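Side-chain contacts in XAC2610 protein (Xanthomonas axonopodis pv. citri, PDB 4QTQ), which binds calcium and probably acts as an immunity protein that inhibits a peptidoglycan hydrolase, in the setting of bacterial killing by a type IV secretion system: residues H80-D84 and D85-K89; Y174-N178 and N179-L183; F151-G155 and N156-S160. All blocks are in the same frame, centred on the assembly; numbering follows the deposited sequence.

Overall arrangement
From the N terminus the chain reaches contact 1 first, where residues 80-89 turn back on themselves in the loop from strand 78-80 to strand 94-97. Contact 3 follows, closing a tight hairpin between strands 152-154 and 157-163, and contact 2 then closes the hairpin between strands 168-176 and 181-190. They come in series, without nesting or crossing; contact 3 touches both others, while contacts 1 and 2 stay about 10 Å apart at their nearest atoms. Strands 157-163 and 168-176 are neighbours in one antiparallel sheet, linking contacts 3 and 2 by backbone hydrogen bonds. At the sheet's outer strand 152-154, Leu83 and Asp85 bond to Val153 and Ser152, tying contact 1 to contact 3.

Contact 1: residues H80-D84 and D85-K89; sequences HGPLD and DTYKK
Pro82 meets Tyr87 in a light apolar touch, CG of the proline ring lying 4.4 Å from CD2 of the tyrosine, at the ring edge and near its plane. The carbonyl of the same proline comes near the aliphatic chain of Lys88, with Pro82 O 4.2 Å from Lys88 CG. That oxygen accepts a hydrogen bond from the hydroxyl of Tyr79, whose ring also forms a cation-pi contact with Lys88. Leu83 starts out away from 85-89, and Asp84 then carries most of the contact. Its carbonyl O receives the backbone N-H of Lys88 at 2.9 Å along a nearly straight bond (167° at the hydrogen), the donor tilted modestly from the carbonyl plane. A bond from N-H of residue i+4 to O of residue i closes an alpha-turn, here an isolated one. Beside the turn, Asp84 CB meets Tyr87 CB and lies 3.4 Å from Thr86 OG1. With CG anti to its own carbonyl carbon (chi1 -65°), the carboxylate of Asp84 runs alongside the Tyr87 ring, the two planes 42° apart; its exact closeness to the ring is doubtful. The turn bulges from the loop between strands 78-80 and 94-97: Lys88 leans on Ile95, Leu83 packs on Thr97 and Phe151, and Asp85 OD2 reaches Ser152 OG at strand 152-154.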
loop_
_atom_site.group_PDB
_atom_site.type_symbol
_atom_site.label_atom_id
_atom_site.label_comp_id
_atom_site.label_asym_id
_atom_site.label_seq_id
_atom_site.Cartn_x
_atom_site.Cartn_y
_atom_site.Cartn_z
ATOM N N HIS A 80 -5.093 0.434 11.075
ATOM C CA HIS A 80 -5.189 -1.002 11.250
ATOM C C HIS A 80 -6.597 -1.395 10.835
ATOM O O HIS A 80 -7.576 -0.965 11.435
ATOM C CB HIS A 80 -4.888 -1.362 12.709
ATOM C CG HIS A 80 -4.872 -2.836 12.998
ATOM N ND1 HIS A 80 -4.899 -3.333 14.284
ATOM C CD2 HIS A 80 -4.847 -3.914 12.181
ATOM C CE1 HIS A 80 -4.881 -4.654 14.246
ATOM N NE2 HIS A 80 -4.854 -5.032 12.981
ATOM N N GLY A 81 -6.696 -2.168 9.763
ATOM C CA GLY A 81 -7.987 -2.570 9.237
ATOM C C GLY A 81 -7.888 -3.071 7.817
ATOM O O GLY A 81 -6.783 -3.149 7.257
ATOM N N PRO A 82 -9.040 -3.407 7.215
ATOM C CA PRO A 82 -9.020 -3.931 5.858
ATOM C C PRO A 82 -8.838 -2.830 4.801
ATOM O O PRO A 82 -9.085 -1.637 5.076
ATOM C CB PRO A 82 -10.394 -4.609 5.723
ATOM C CG PRO A 82 -11.259 -4.033 6.810
ATOM C CD PRO A 82 -10.414 -3.152 7.686
ATOM N N LEU A 83 -8.385 -3.233 3.613
ATOM C CA LEU A 83 -8.317 -2.337 2.461
ATOM C C LEU A 83 -9.588 -2.478 1.606
ATOM O O LEU A 83 -9.556 -2.983 0.476
ATOM C CB LEU A 83 -7.054 -2.616 1.636
ATOM C CG LEU A 83 -5.710 -2.481 2.374
ATOM C CD1 LEU A 83 -4.550 -2.884 1.466
ATOM C CD2 LEU A 83 -5.506 -1.074 2.936
ATOM N N ASP A 84 -10.712 -2.033 2.168
ATOM C CA ASP A 84 -11.987 -2.020 1.450
ATOM C C ASP A 84 -12.025 -0.855 0.474
ATOM O O ASP A 84 -11.669 0.269 0.833
ATOM C CB ASP A 84 -13.157 -1.853 2.413
ATOM C CG ASP A 84 -13.317 -3.010 3.369
ATOM O OD1 ASP A 84 -12.988 -4.149 2.988
ATOM O OD2 ASP A 84 -13.799 -2.775 4.500
ATOM N N ASP A 85 -12.469 -1.127 -0.753
ATOM C CA ASP A 85 -12.656 -0.083 -1.770
ATOM C C ASP A 85 -13.713 0.896 -1.259
ATOM O O ASP A 85 -13.646 2.102 -1.527
ATOM C CB ASP A 85 -13.075 -0.699 -3.119
ATOM C CG ASP A 85 -12.712 0.182 -4.315
ATOM O OD1 ASP A 85 -13.352 1.239 -4.504
ATOM O OD2 ASP A 85 -11.799 -0.198 -5.080
ATOM N N THR A 86 -14.675 0.364 -0.508
ATOM C CA THR A 86 -15.646 1.184 0.203
ATOM C C THR A 86 -14.949 2.007 1.304
ATOM O O THR A 86 -14.744 3.207 1.129
ATOM C CB THR A 86 -16.798 0.323 0.768
ATOM O OG1 THR A 86 -16.265 -0.759 1.539
ATOM C CG2 THR A 86 -17.643 -0.251 -0.370
ATOM N N TYR A 87 -14.496 1.345 2.357
ATOM C CA TYR A 87 -13.927 1.998 3.531
ATOM C C TYR A 87 -12.673 2.891 3.389
ATOM O O TYR A 87 -12.688 4.035 3.821
ATOM C CB TYR A 87 -13.449 0.881 4.456
ATOM C CG TYR A 87 -14.460 0.278 5.380
ATOM C CD1 TYR A 87 -15.644 0.922 5.653
ATOM C CD2 TYR A 87 -14.210 -0.936 6.002
ATOM C CE1 TYR A 87 -16.566 0.376 6.527
ATOM C CE2 TYR A 87 -15.119 -1.498 6.869
ATOM C CZ TYR A 87 -16.303 -0.840 7.129
ATOM O OH TYR A 87 -17.239 -1.379 7.986
ATOM N N LYS A 88 -11.617 2.419 2.734
ATOM C CA LYS A 88 -10.329 3.095 2.823
ATOM C C LYS A 88 -10.089 4.009 1.616
ATOM O O LYS A 88 -9.676 3.561 0.539
ATOM C CB LYS A 88 -9.205 2.048 2.994
ATOM C CG LYS A 88 -8.227 2.335 4.120
ATOM C CD LYS A 88 -7.035 3.128 3.628
ATOM C CE LYS A 88 -6.143 3.521 4.788
ATOM N NZ LYS A 88 -4.813 3.987 4.323
ATOM N N LYS A 89 -10.403 5.290 1.803
ATOM C CA LYS A 89 -10.040 6.342 0.855
ATOM C C LYS A 89 -9.029 7.317 1.470
ATOM O O LYS A 89 -8.632 8.291 0.833
ATOM C CB LYS A 89 -11.298 7.067 0.381
ATOM C CG LYS A 89 -12.225 6.140 -0.388
ATOM C CD LYS A 89 -13.512 6.810 -0.828
ATOM C CE LYS A 89 -14.394 5.812 -1.562
ATOM N NZ LYS A 89 -15.675 6.406 -2.031
#

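Contact 2: residues Y174-N178 and N179-L183; sequences YELKN and NEAVL
Tyr174 lies diagonally across Leu183, its partner in a non-hydrogen-bonded pair of antiparallel strands. Its CB rests 3.7 Å from Val182 O. Further along, CD2 sits 3.4 Å from Leu183 N, and the same CD2 has Ala181 C at the ring edge, near the ring plane. CE2 is 3.8 Å from Leu183 CB. Over one ring face, offset toward the rim on the CE1 and CZ side, comes Leu183 CD1, a CH-pi contact 3.9 Å from the centroid of the Tyr174 ring and 15° off the normal. OH, at the tip, is a looser 4.1 Å from Leu183 CD1. On the same face of the sheet Leu176, with CG anti to the backbone N (chi1 -176°), brings CD1 to 3.9 Å from Ala181 CB. Leu140 of helix 138-143 packs on both of these residues, and Ile143 on Tyr174 and Ala181. Between the strands Glu175 and Val182 exchange two backbone hydrogen bonds, each 2.9 Å from N to O. Nearer the turn, Lys177 N donates to Glu180 O at 3.0 Å, and only a weak bond from Glu180 N to Lys177 O answers it. Asn178 and Asn179 make the reversal, both with left-handed backbone angles, as expected of a tight two-residue beta hairpin joining neighbouring strands of an antiparallel sheet.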
loop_
_atom_site.group_PDB
_atom_site.type_symbol
_atom_site.label_atom_id
_atom_site.label_comp_id
_atom_site.label_asym_id
_atom_site.label_seq_id
_atom_site.Cartn_x
_atom_site.Cartn_y
_atom_site.Cartn_z
ATOM N N TYR A 174 -5.701 -7.850 -9.985
ATOM C CA TYR A 174 -4.632 -8.804 -9.750
ATOM C C TYR A 174 -5.205 -9.926 -8.917
ATOM O O TYR A 174 -6.022 -9.685 -8.019
ATOM C CB TYR A 174 -3.479 -8.167 -8.961
ATOM C CG TYR A 174 -2.734 -7.102 -9.717
ATOM C CD1 TYR A 174 -3.245 -5.807 -9.825
ATOM C CD2 TYR A 174 -1.520 -7.391 -10.329
ATOM C CE1 TYR A 174 -2.559 -4.825 -10.530
ATOM C CE2 TYR A 174 -0.822 -6.423 -11.023
ATOM C CZ TYR A 174 -1.345 -5.149 -11.130
ATOM O OH TYR A 174 -0.650 -4.210 -11.838
ATOM N N GLU A 175 -4.775 -11.151 -9.209
ATOM C CA GLU A 175 -5.063 -12.285 -8.331
ATOM C C GLU A 175 -3.801 -12.529 -7.536
ATOM O O GLU A 175 -2.698 -12.542 -8.102
ATOM C CB GLU A 175 -5.445 -13.524 -9.132
ATOM C CG GLU A 175 -5.787 -14.732 -8.274
ATOM C CD GLU A 175 -6.319 -15.902 -9.077
ATOM O OE1 GLU A 175 -6.283 -15.855 -10.317
ATOM O OE2 GLU A 175 -6.769 -16.890 -8.465
ATOM N N LEU A 176 -3.956 -12.704 -6.228
ATOM C CA LEU A 176 -2.827 -12.975 -5.365
ATOM C C LEU A 176 -2.877 -14.429 -4.951
ATOM O O LEU A 176 -3.836 -14.852 -4.305
ATOM C CB LEU A 176 -2.851 -12.089 -4.126
ATOM C CG LEU A 176 -1.615 -12.260 -3.221
ATOM C CD1 LEU A 176 -0.411 -11.489 -3.754
ATOM C CD2 LEU A 176 -1.938 -11.816 -1.814
ATOM N N LYS A 177 -1.853 -15.186 -5.342
ATOM C CA LYS A 177 -1.697 -16.579 -4.918
ATOM C C LYS A 177 -0.280 -16.776 -4.418
ATOM O O LYS A 177 0.677 -16.605 -5.179
ATOM C CB LYS A 177 -1.979 -17.548 -6.072
ATOM C CG LYS A 177 -3.346 -17.359 -6.712
ATOM C CD LYS A 177 -3.646 -18.414 -7.765
ATOM C CE LYS A 177 -4.073 -19.734 -7.142
ATOM N NZ LYS A 177 -5.144 -20.359 -7.965
ATOM N N ASN A 178 -0.162 -17.122 -3.135
ATOM C CA ASN A 178 1.116 -17.457 -2.506
ATOM C C ASN A 178 2.178 -16.372 -2.675
ATOM O O ASN A 178 3.137 -16.535 -3.439
ATOM C CB ASN A 178 1.634 -18.799 -3.030
ATOM C CG ASN A 178 0.749 -19.954 -2.625
ATOM O OD1 ASN A 178 0.502 -20.176 -1.438
ATOM N ND2 ASN A 178 0.257 -20.692 -3.612
ATOM N N ASN A 179 1.982 -15.268 -1.960
ATOM C CA ASN A 179 2.911 -14.138 -1.948
ATOM C C ASN A 179 3.188 -13.514 -3.318
ATOM O O ASN A 179 4.132 -12.746 -3.457
ATOM C CB ASN A 179 4.222 -14.502 -1.206
ATOM C CG ASN A 179 5.212 -15.311 -2.057
ATOM O OD1 ASN A 179 5.328 -15.123 -3.270
ATOM N ND2 ASN A 179 5.952 -16.202 -1.403
ATOM N N GLU A 180 2.342 -13.806 -4.307
ATOM C CA GLU A 180 2.601 -13.406 -5.687
ATOM C C GLU A 180 1.358 -12.784 -6.340
ATOM O O GLU A 180 0.355 -13.465 -6.550
ATOM C CB GLU A 180 3.065 -14.634 -6.478
ATOM C CG GLU A 180 3.569 -14.363 -7.887
ATOM C CD GLU A 180 4.878 -13.605 -7.912
ATOM O OE1 GLU A 180 4.894 -12.403 -7.550
ATOM O OE2 GLU A 180 5.889 -14.209 -8.318
ATOM N N ALA A 181 1.432 -11.496 -6.676
ATOM C CA ALA A 181 0.324 -10.804 -7.338
ATOM C C ALA A 181 0.509 -10.865 -8.843
ATOM O O ALA A 181 1.552 -10.451 -9.337
ATOM C CB ALA A 181 0.247 -9.357 -6.894
ATOM N N VAL A 182 -0.503 -11.367 -9.554
ATOM C CA VAL A 182 -0.466 -11.467 -11.019
ATOM C C VAL A 182 -1.649 -10.740 -11.652
ATOM O O VAL A 182 -2.797 -10.973 -11.279
ATOM C CB VAL A 182 -0.470 -12.940 -11.485
ATOM C CG1 VAL A 182 -0.750 -13.041 -12.982
ATOM C CG2 VAL A 182 0.858 -13.588 -11.139
ATOM N N LEU A 183 -1.365 -9.880 -12.628
ATOM C CA LEU A 183 -2.418 -9.155 -13.327
ATOM C C LEU A 183 -3.264 -10.131 -14.126
ATOM O O LEU A 183 -2.730 -10.902 -14.926
ATOM C CB LEU A 183 -1.830 -8.098 -14.268
ATOM C CG LEU A 183 -2.862 -7.224 -15.013
ATOM C CD1 LEU A 183 -3.511 -6.247 -14.046
ATOM C CD2 LEU A 183 -2.209 -6.481 -16.161
#

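Contact 3: residues F151-G155 and N156-S160; sequences FSVKG and NMLTS
Ser152 and Thr159 form one of two hydrogen-bonded pairs that set the register of this hairpin. Ser152 N donates to Thr159 O at 3.0 Å, in the carbonyl plane, and Thr159 N returns a bond of similar length, its donor slightly tilted. The other pair is more uneven: Lys154 N approaches Met157 O at 2.8 Å, almost on the extension of the C=O bond, whereas Met157 N comes to Lys154 O from above the carbonyl plane, 44° out of it. This last bond closes a type II' turn, with Gly155 at its first corner, where phi is positive, and Asn156 at its second.

CA-H...O contacts fill the gap between the bonded pairs. Leu158 CA lies 3.3 Å from Ser152 O, and Val153 CA reaches toward Met157 O.

Apolar packing gathers around Leu158, whose two methyls go to different partners. CD2 sits over one face of the Phe151 ring, offset toward the rim, in a CH-pi contact 4.2 Å from the centroid; CD1 lies 4.0 Å from Val153 CG1. Phe151 adopts a chi1 of 47°, which sets CG between its backbone N and carbonyl carbon and holds the ring alongside Leu158. Its CB is also close to the backbone of the opposite strand, 3.1 Å from Thr159 O. Leu140 and Ile143 of helix 138-143 pack on Leu158 and Phe151, respectively.

Ser152 and Thr159 lie on the other face, with Lys154 and Met157. Ser152 CB is 3.7 Å from Thr159 OG1, while Ser152 OG bonds to Asp85 OD2 of the loop after strand 78-80.

The chemistry thus differs between the faces: on one, hydrocarbon meets the helix; on the other, which is mixed, the Ser152 hydroxyl bonds to the carboxylate of Asp85; and backbone bonds between them hold the two-residue reversal in register.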
loop_
_atom_site.group_PDB
_atom_site.type_symbol
_atom_site.label_atom_id
_atom_site.label_comp_id
_atom_site.label_asym_id
_atom_site.label_seq_id
_atom_site.Cartn_x
_atom_site.Cartn_y
_atom_site.Cartn_z
ATOM N N PHE A 151 -3.862 0.009 -3.489
ATOM C CA PHE A 151 -4.870 -0.942 -3.949
ATOM C C PHE A 151 -5.883 -1.316 -2.865
ATOM O O PHE A 151 -5.654 -1.086 -1.675
ATOM C CB PHE A 151 -4.192 -2.215 -4.509
ATOM C CG PHE A 151 -3.099 -2.770 -3.636
ATOM C CD1 PHE A 151 -3.400 -3.507 -2.502
ATOM C CD2 PHE A 151 -1.759 -2.545 -3.949
ATOM C CE1 PHE A 151 -2.390 -4.024 -1.697
ATOM C CE2 PHE A 151 -0.750 -3.050 -3.149
ATOM C CZ PHE A 151 -1.063 -3.796 -2.023
ATOM N N SER A 152 -7.014 -1.867 -3.304
ATOM C CA SER A 152 -8.047 -2.393 -2.403
ATOM C C SER A 152 -7.992 -3.909 -2.477
ATOM O O SER A 152 -7.637 -4.455 -3.511
ATOM C CB SER A 152 -9.429 -1.916 -2.836
ATOM O OG SER A 152 -9.402 -0.540 -3.188
ATOM N N VAL A 153 -8.350 -4.587 -1.395
ATOM C CA VAL A 153 -8.338 -6.045 -1.378
ATOM C C VAL A 153 -9.761 -6.579 -1.214
ATOM O O VAL A 153 -10.532 -6.077 -0.391
ATOM C CB VAL A 153 -7.427 -6.600 -0.256
ATOM C CG1 VAL A 153 -7.408 -8.124 -0.297
ATOM C CG2 VAL A 153 -6.010 -6.061 -0.396
ATOM N N LYS A 154 -10.097 -7.587 -2.021
ATOM C CA LYS A 154 -11.390 -8.286 -1.944
ATOM C C LYS A 154 -11.129 -9.769 -2.184
ATOM O O LYS A 154 -10.876 -10.176 -3.312
ATOM C CB LYS A 154 -12.349 -7.747 -3.012
ATOM C CG LYS A 154 -13.735 -8.386 -3.019
ATOM C CD LYS A 154 -14.409 -8.266 -4.382
ATOM C CE LYS A 154 -15.713 -9.047 -4.442
ATOM N NZ LYS A 154 -16.717 -8.534 -3.469
ATOM N N GLY A 155 -11.184 -10.572 -1.130
ATOM C CA GLY A 155 -10.792 -11.981 -1.224
ATOM C C GLY A 155 -9.346 -12.095 -1.665
ATOM O O GLY A 155 -8.470 -11.438 -1.096
ATOM N N ASN A 156 -9.098 -12.896 -2.703
ATOM C CA ASN A 156 -7.758 -12.993 -3.289
ATOM C C ASN A 156 -7.558 -12.056 -4.494
ATOM O O ASN A 156 -6.595 -12.209 -5.255
ATOM C CB ASN A 156 -7.420 -14.450 -3.643
ATOM C CG ASN A 156 -8.162 -14.955 -4.870
ATOM O OD1 ASN A 156 -9.260 -14.486 -5.192
ATOM N ND2 ASN A 156 -7.566 -15.925 -5.559
ATOM N N MET A 157 -8.457 -11.080 -4.646
ATOM C CA MET A 157 -8.391 -10.101 -5.737
ATOM C C MET A 157 -7.988 -8.718 -5.229
ATOM O O MET A 157 -8.518 -8.229 -4.232
ATOM C CB MET A 157 -9.742 -10.002 -6.460
ATOM C CG MET A 157 -10.180 -11.289 -7.146
ATOM S SD MET A 157 -9.017 -11.804 -8.426
ATOM C CE MET A 157 -9.504 -13.515 -8.679
ATOM N N LEU A 158 -7.053 -8.099 -5.943
ATOM C CA LEU A 158 -6.563 -6.772 -5.634
ATOM C C LEU A 158 -6.888 -5.837 -6.805
ATOM O O LEU A 158 -6.600 -6.157 -7.957
ATOM C CB LEU A 158 -5.047 -6.807 -5.408
ATOM C CG LEU A 158 -4.546 -7.194 -4.010
ATOM C CD1 LEU A 158 -5.097 -8.532 -3.520
ATOM C CD2 LEU A 158 -3.027 -7.218 -3.987
ATOM N N THR A 159 -7.479 -4.685 -6.514
ATOM C CA THR A 159 -7.793 -3.713 -7.558
ATOM C C THR A 159 -6.999 -2.418 -7.389
ATOM O O THR A 159 -6.729 -1.980 -6.276
ATOM C CB THR A 159 -9.300 -3.396 -7.598
ATOM O OG1 THR A 159 -9.758 -3.124 -6.273
ATOM C CG2 THR A 159 -10.084 -4.570 -8.153
ATOM N N SER A 160 -6.627 -1.825 -8.516
ATOM C CA SER A 160 -5.810 -0.613 -8.560
ATOM C C SER A 160 -6.217 0.174 -9.803
ATOM O O SER A 160 -6.580 -0.420 -10.823
ATOM C CB SER A 160 -4.327 -0.984 -8.636
ATOM O OG SER A 160 -3.478 0.126 -8.373
#